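Local coordinates for uncharacterized peroxidase-related protein (Silicibacter sp., PDB 2PFX), which is of unknown function but probably acts as an oxidoreductase, belonging to the carboxymuconolactone decarboxylase family, at the interface of chains A and B and the interface of chains A and C. Residues are numbered along the deposited sequence; one frame, centred on the assembly and turned at random. Chains: chain A/B/C, Uncharacterized peroxidase-related protein.

Contact 1: the interface of chains A and B. Residues chain A 91, 108, 111, 187, 191; chain B 108, 112, 191.
A:Arg191 and B:Arg191 meet face to face because each chain bends at its second torsion (chi2 -69° in A:Arg191, -71° in B:Arg191) and then runs out nearly straight to the guanidinium. These are the C-terminal residues of two chains of a carboxymuconolactone decarboxylase family protein, paired about a two-fold axis in the deposited assembly; the structure alone does not show that this pairing forms in solution. The two guanidinium planes are 7° apart and stacked. The two side chains run roughly perpendicular. NH1 of each residue sits over the centre of the other's plane, and the two CZ atoms are 3.7 Å apart.

Two like charges in this position would probably repel. The glutamates of helix 104-112 are likely to offset this. A:Glu108 OE2 takes a hydrogen bond from NH1 of its own A:Arg191 at 2.9 Å, and B:Glu108 OE2 takes one from B:Arg191 NH1 at 2.7 Å. Each donor lies above the carboxylate plane, yet the oxygen lies in the guanidinium plane. Across the interface the same groups approach tip to tip. B:Arg191 NH2 reaches A:Glu108 OE1 in a salt bridge at 3.5 Å, with the two planes steeply turned; as a hydrogen bond it is weak. A:Arg191 NH2 faces B:Glu108 OE1 in a matching salt bridge. Two waters join the carboxylates of both chains, and each also meets NH2 of one arginine, in the guanidinium plane.

A:Arg191 grips the backbone carbonyl A:His187 O side-on. The oxygen accepts from NE at 2.8 Å, nearly along the C=O axis, and from NH2 on a lone pair. This should fix the rotation of the guanidinium. The A:His187 ring and B:Glu108 lie alongside each other, pointing opposite ways, with ND1 3.9 Å from the methylene carbon CG.

Beside the charged groups lies an apolar contact. The selenomethionine B:Met112 is extended beyond CG. Its SE lies 3.5 Å from A:Val91 CG2, and its CE packs against A:Val111 CG1.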
ATOM      1  N   VAL A  91     -14.926 -17.809  -8.711  1.00 10.69           N
ATOM      2  CA  VAL A  91     -15.622 -19.081  -8.861  1.00  6.32           C
ATOM      3  C   VAL A  91     -16.130 -19.290 -10.281  1.00 10.90           C
ATOM      4  O   VAL A  91     -15.911 -20.366 -10.855  1.00 10.09           O
ATOM      5  CB  VAL A  91     -16.804 -19.148  -7.868  1.00 11.19           C
ATOM      6  CG1 VAL A  91     -17.663 -20.367  -8.187  1.00 10.76           C
ATOM      7  CG2 VAL A  91     -16.263 -19.137  -6.449  1.00  8.71           C
ATOM      8  N   GLU A 108      -6.502 -23.240 -10.918  1.00 10.71           N
ATOM      9  CA  GLU A 108      -6.160 -22.980  -9.519  1.00  8.48           C
ATOM     10  C   GLU A 108      -5.012 -22.014  -9.415  1.00  9.98           C
ATOM     11  O   GLU A 108      -4.966 -21.113  -8.578  1.00 11.03           O
ATOM     12  CB  GLU A 108      -5.853 -24.309  -8.821  1.00 10.38           C
ATOM     13  CG  GLU A 108      -7.055 -25.236  -8.803  1.00  8.36           C
ATOM     14  CD  GLU A 108      -8.138 -24.677  -7.904  1.00 17.48           C
ATOM     15  OE1 GLU A 108      -7.890 -24.721  -6.675  1.00 18.31           O
ATOM     16  OE2 GLU A 108      -9.195 -24.210  -8.379  1.00 16.77           O
ATOM     17  N   VAL A 111      -6.177 -18.549 -10.050  1.00 10.02           N
ATOM     18  CA  VAL A 111      -6.999 -18.059  -8.938  1.00 12.28           C
ATOM     19  C   VAL A 111      -6.110 -17.621  -7.782  1.00 17.14           C
ATOM     20  O   VAL A 111      -6.348 -16.605  -7.115  1.00 10.86           O
ATOM     21  CB  VAL A 111      -7.987 -19.155  -8.510  1.00 11.94           C
ATOM     22  CG1 VAL A 111      -8.512 -18.907  -7.103  1.00 13.88           C
ATOM     23  CG2 VAL A 111      -9.135 -19.224  -9.502  1.00 10.14           C
ATOM     24  N   HIS A 187     -18.574 -24.899  -8.333  1.00 12.02           N
ATOM     25  CA  HIS A 187     -17.438 -25.270  -7.513  1.00  9.60           C
ATOM     26  C   HIS A 187     -16.901 -26.636  -7.911  1.00 14.98           C
ATOM     27  O   HIS A 187     -15.691 -26.834  -7.939  1.00 15.57           O
ATOM     28  CB  HIS A 187     -17.818 -25.292  -6.025  1.00 11.89           C
ATOM     29  CG  HIS A 187     -18.166 -23.944  -5.496  1.00 13.85           C
ATOM     30  ND1 HIS A 187     -17.217 -22.984  -5.230  1.00 10.28           N
ATOM     31  CD2 HIS A 187     -19.365 -23.385  -5.184  1.00 24.48           C
ATOM     32  CE1 HIS A 187     -17.812 -21.903  -4.764  1.00 14.70           C
ATOM     33  NE2 HIS A 187     -19.114 -22.106  -4.730  1.00 15.05           N
ATOM     34  N   ARG A 191     -13.205 -30.503 -12.471  1.00 13.01           N
ATOM     35  CA  ARG A 191     -12.129 -30.758 -11.535  1.00 17.91           C
ATOM     36  C   ARG A 191     -11.240 -31.935 -11.929  1.00157.91           C
ATOM     37  O   ARG A 191     -10.374 -32.336 -11.120  1.00 34.53           O
ATOM     38  CB  ARG A 191     -12.692 -31.025 -10.137  1.00 23.91           C
ATOM     39  CG  ARG A 191     -13.383 -29.828  -9.508  1.00 18.74           C
ATOM     40  CD  ARG A 191     -12.376 -28.743  -9.168  1.00 12.95           C
ATOM     41  NE  ARG A 191     -13.094 -27.570  -8.642  1.00 15.18           N
ATOM     42  CZ  ARG A 191     -12.443 -26.456  -8.315  1.00 19.18           C
ATOM     43  NH1 ARG A 191     -11.113 -26.391  -8.459  1.00 14.15           N
ATOM     44  NH2 ARG A 191     -13.169 -25.442  -7.858  1.00 12.83           N
ATOM     45  OXT ARG A 191     -11.414 -32.459 -13.044  1.00 45.25           O
TER
ATOM     46  N   GLU B 108     -13.239 -22.906  -0.608  1.00  9.87           N
ATOM     47  CA  GLU B 108     -13.111 -21.962  -1.714  1.00  7.75           C
ATOM     48  C   GLU B 108     -13.271 -20.549  -1.227  1.00  8.50           C
ATOM     49  O   GLU B 108     -12.569 -19.624  -1.610  1.00  8.37           O
ATOM     50  CB  GLU B 108     -14.164 -22.309  -2.764  1.00 13.07           C
ATOM     51  CG  GLU B 108     -13.900 -23.681  -3.396  1.00 12.05           C
ATOM     52  CD  GLU B 108     -12.610 -23.704  -4.192  1.00 13.57           C
ATOM     53  OE1 GLU B 108     -12.568 -23.082  -5.263  1.00 17.41           O
ATOM     54  OE2 GLU B 108     -11.646 -24.353  -3.759  1.00 14.73           O
HETATM   55  N   MSE B 112     -10.386 -17.543  -1.418  1.00 12.19           N
HETATM   56  CA  MSE B 112     -10.691 -16.434  -2.292  1.00  7.16           C
HETATM   57  C   MSE B 112     -10.997 -15.125  -1.608  1.00  9.05           C
HETATM   58  O   MSE B 112     -10.416 -14.069  -1.909  1.00 11.90           O
HETATM   59  CB  MSE B 112     -11.904 -16.791  -3.168  1.00  8.30           C
HETATM   60  CG  MSE B 112     -11.581 -17.917  -4.143  1.00  9.91           C
HETATM   61 SE   MSE B 112     -13.164 -18.573  -4.989  0.75 10.11          SE
HETATM   62  CE  MSE B 112     -12.258 -19.814  -6.140  1.00 12.90           C
ATOM     63  N   ARG B 191     -13.868 -32.467  -3.285  1.00 13.75           N
ATOM     64  CA  ARG B 191     -14.631 -31.537  -4.087  1.00 17.44           C
ATOM     65  C   ARG B 191     -16.107 -31.899  -4.142  1.00157.91           C
ATOM     66  O   ARG B 191     -16.815 -31.107  -4.795  1.00 34.17           O
ATOM     67  CB  ARG B 191     -14.093 -31.513  -5.534  1.00 24.55           C
ATOM     68  CG  ARG B 191     -12.663 -31.012  -5.609  1.00 17.73           C
ATOM     69  CD  ARG B 191     -12.642 -29.522  -5.325  1.00 11.27           C
ATOM     70  NE  ARG B 191     -11.297 -28.998  -5.496  1.00 13.03           N
ATOM     71  CZ  ARG B 191     -10.905 -27.767  -5.245  1.00 20.54           C
ATOM     72  NH1 ARG B 191     -11.776 -26.865  -4.801  1.00 14.37           N
ATOM     73  NH2 ARG B 191      -9.628 -27.476  -5.460  1.00 12.89           N
ATOM     74  OXT ARG B 191     -16.498 -32.929  -3.570  1.00 43.27           O
TER
HETATM   75  O   HOH W   1     -11.209 -23.175  -7.329  1.00 22.08           O
HETATM   76  O   HOH W   2      -9.328 -24.616  -4.578  1.00 24.08           O

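Contact 2: the interface of chains A and C. Residues chain A 10-11, 176-179; chain C 142, 145, 149, 155.
A mixed interface, two-fold symmetric as a whole, joins chains A and C through a charged helix and a helix end. C:Arg145, on helix 142-149, reaches A:Ala177 near the end of helix 155-178 of chain A. The contact ties one pair of chains in the deposited six-chain assembly; the structure alone does not show that this is the form in solution.

C:Arg145 NH1 gives a hydrogen bond to the backbone A:Ala177 O at 2.9 Å. The donor sits above the carbonyl plane, not on a lone pair, and the oxygen is tilted from the guanidinium plane. A bend at the third torsion (chi3 -73°) turns the guanidinium out of the line of the chain. The carbonyl lies close to the C-terminal end of its helix, so its partial negative charge probably suits the arginine. NH2 of C:Arg145 lies beside two methyls, A:Ala10 CB at 3.6 Å and A:Ala179 CB. An alanine in place of C:Arg145 would probably leave A:Ala177 O without this charged donor and open a gap beside these methyls.

Second-shell charges hold the arginine. C:Glu142 OE1 accepts from C:Arg145 NH2 at 2.8 Å, while C:Glu142 OE2 accepts from C:Arg149 NH1, nearly along its C-O axis. C:Arg149 also grips C:Asp155 side-on. Its NE meets the syn lone pair of OD1 at 2.8 Å, and NH2 bonds to the same oxygen.

Water 3 joins the two sides. It meets A:Ala10 O, C:Glu142 OE1, C:Arg145 NE and C:Arg149 NH2; the N-H of C:Arg149 points to it almost straight (175° at H).

C:Asp155 OD2 touches A:Leu11 CA at 3.4 Å. A:Leu11 lays its branch CD2 against the aliphatic part of C:Arg145, 3.8 Å from CD. The same methyl is 3.9 Å from C:Asp155 CG, and the other, CD1, is 3.6 Å from the backbone C:Asp155 O.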
ATOM      1  N   ALA A  10     -26.998  -9.716  -1.794  1.00 12.53           N
ATOM      2  CA  ALA A  10     -27.564  -9.352  -0.499  1.00 18.39           C
ATOM      3  C   ALA A  10     -28.538  -8.179  -0.605  1.00 17.91           C
ATOM      4  O   ALA A  10     -29.085  -7.724   0.413  1.00 20.10           O
ATOM      5  CB  ALA A  10     -26.461  -9.004   0.500  1.00 12.83           C
ATOM      6  N   LEU A  11     -28.765  -7.652  -1.800  1.00 12.52           N
ATOM      7  CA  LEU A  11     -29.708  -6.562  -1.991  1.00 14.79           C
ATOM      8  C   LEU A  11     -31.127  -7.044  -2.213  1.00 22.41           C
ATOM      9  O   LEU A  11     -31.373  -8.029  -2.896  1.00 19.38           O
ATOM     10  CB  LEU A  11     -29.285  -5.697  -3.198  1.00  9.44           C
ATOM     11  CG  LEU A  11     -27.947  -4.971  -3.015  1.00 11.87           C
ATOM     12  CD1 LEU A  11     -27.728  -4.026  -4.179  1.00 14.97           C
ATOM     13  CD2 LEU A  11     -27.835  -4.197  -1.705  1.00 17.79           C
ATOM     14  N   SER A 176     -18.622  -7.813  -5.530  1.00  9.82           N
ATOM     15  CA  SER A 176     -18.179  -7.791  -4.135  1.00  7.69           C
ATOM     16  C   SER A 176     -18.994  -6.769  -3.350  1.00 11.34           C
ATOM     17  O   SER A 176     -19.362  -7.002  -2.207  1.00 13.56           O
ATOM     18  CB  SER A 176     -16.681  -7.519  -4.032  1.00  9.73           C
ATOM     19  OG  SER A 176     -15.942  -8.636  -4.483  1.00 10.11           O
ATOM     20  N   ALA A 177     -19.311  -5.629  -3.938  1.00 10.32           N
ATOM     21  CA  ALA A 177     -20.032  -4.633  -3.154  1.00 10.28           C
ATOM     22  C   ALA A 177     -21.450  -5.078  -2.824  1.00 15.45           C
ATOM     23  O   ALA A 177     -22.029  -4.607  -1.836  1.00 11.40           O
ATOM     24  CB  ALA A 177     -20.080  -3.306  -3.904  1.00  9.94           C
ATOM     25  N   THR A 178     -22.031  -5.949  -3.649  1.00  8.94           N
ATOM     26  CA  THR A 178     -23.413  -6.354  -3.401  1.00  8.06           C
ATOM     27  C   THR A 178     -23.553  -7.729  -2.759  1.00  9.90           C
ATOM     28  O   THR A 178     -24.667  -8.228  -2.564  1.00 13.77           O
ATOM     29  CB  THR A 178     -24.226  -6.323  -4.706  1.00 14.11           C
ATOM     30  OG1 THR A 178     -23.723  -7.278  -5.650  1.00 14.36           O
ATOM     31  CG2 THR A 178     -24.128  -4.934  -5.333  1.00 12.92           C
ATOM     32  N   ALA A 179     -22.421  -8.343  -2.436  1.00 10.35           N
ATOM     33  CA  ALA A 179     -22.352  -9.690  -1.916  1.00  9.85           C
ATOM     34  C   ALA A 179     -23.032 -10.663  -2.869  1.00 12.01           C
ATOM     35  O   ALA A 179     -23.818 -11.526  -2.480  1.00 15.21           O
ATOM     36  CB  ALA A 179     -22.953  -9.749  -0.525  1.00 19.07           C
TER
ATOM     37  N   GLU C 142     -21.923  -5.763   4.879  1.00 13.39           N
ATOM     38  CA  GLU C 142     -23.311  -5.372   5.093  1.00 12.11           C
ATOM     39  C   GLU C 142     -23.400  -4.047   5.833  1.00 11.29           C
ATOM     40  O   GLU C 142     -24.261  -3.214   5.550  1.00 15.35           O
ATOM     41  CB  GLU C 142     -23.983  -6.503   5.852  1.00 12.79           C
ATOM     42  CG  GLU C 142     -25.461  -6.246   6.101  1.00 21.88           C
ATOM     43  CD  GLU C 142     -26.281  -6.032   4.849  1.00 28.45           C
ATOM     44  OE1 GLU C 142     -26.096  -6.773   3.860  1.00 20.02           O
ATOM     45  OE2 GLU C 142     -27.126  -5.099   4.858  1.00 27.26           O
ATOM     46  N   ARG C 145     -23.243  -1.110   3.511  1.00 11.80           N
ATOM     47  CA  ARG C 145     -24.493  -0.891   2.803  1.00  8.19           C
ATOM     48  C   ARG C 145     -25.518  -0.240   3.727  1.00 11.48           C
ATOM     49  O   ARG C 145     -26.296   0.633   3.316  1.00 12.00           O
ATOM     50  CB  ARG C 145     -24.989  -2.211   2.226  1.00  8.34           C
ATOM     51  CG  ARG C 145     -24.093  -2.771   1.141  1.00 12.25           C
ATOM     52  CD  ARG C 145     -24.694  -3.940   0.366  1.00 11.84           C
ATOM     53  NE  ARG C 145     -24.714  -5.139   1.186  1.00 11.58           N
ATOM     54  CZ  ARG C 145     -23.745  -6.033   1.320  1.00 13.56           C
ATOM     55  NH1 ARG C 145     -22.603  -5.911   0.658  1.00 11.36           N
ATOM     56  NH2 ARG C 145     -23.917  -7.066   2.122  1.00 11.58           N
ATOM     57  N   ARG C 149     -28.140   3.109   3.526  1.00 13.63           N
ATOM     58  CA  ARG C 149     -29.579   3.095   3.842  1.00 11.66           C
ATOM     59  C   ARG C 149     -29.951   4.121   4.910  1.00 12.96           C
ATOM     60  O   ARG C 149     -31.028   4.710   4.883  1.00 13.86           O
ATOM     61  CB  ARG C 149     -30.007   1.704   4.326  1.00 13.68           C
ATOM     62  CG  ARG C 149     -29.897   0.616   3.264  1.00 15.64           C
ATOM     63  CD  ARG C 149     -30.539  -0.689   3.740  1.00 14.98           C
ATOM     64  NE  ARG C 149     -30.192  -1.740   2.802  1.00 17.50           N
ATOM     65  CZ  ARG C 149     -29.323  -2.734   2.944  1.00 13.61           C
ATOM     66  NH1 ARG C 149     -28.603  -2.943   4.035  1.00 15.72           N
ATOM     67  NH2 ARG C 149     -29.194  -3.547   1.906  1.00 14.06           N
ATOM     68  N   ASP C 155     -32.133  -0.102  -1.861  1.00 10.99           N
ATOM     69  CA  ASP C 155     -31.238  -1.114  -2.410  1.00 11.54           C
ATOM     70  C   ASP C 155     -31.089  -0.925  -3.912  1.00 13.62           C
ATOM     71  O   ASP C 155     -29.989  -1.176  -4.402  1.00 11.91           O
ATOM     72  CB  ASP C 155     -31.745  -2.521  -2.084  1.00 12.15           C
ATOM     73  CG  ASP C 155     -31.382  -2.951  -0.678  1.00 18.33           C
ATOM     74  OD1 ASP C 155     -30.948  -2.055   0.090  1.00 21.97           O
ATOM     75  OD2 ASP C 155     -31.539  -4.159  -0.369  1.00 18.48           O
TER
HETATM   76  O   HOH W   3     -27.427  -5.891   1.956  1.00 15.18           O

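Contact 1 and contact 2 lie about 23 Å apart, measured between the centres of their C-alpha atoms. They share no residues. Chain A takes part in both, with B at contact 1 and with C at contact 2. Contact 1 draws on helices 87-101 and 104-112, the 3-10 helix 184-188 and the C-terminal residue. Contact 2 uses the N-terminal segment, helix 142-149 and both ends of helix 155-178. Each chain can therefore hold two neighbours at once through separate surfaces. Two different two-fold interfaces on one chain fit the six-copy deposited assembly.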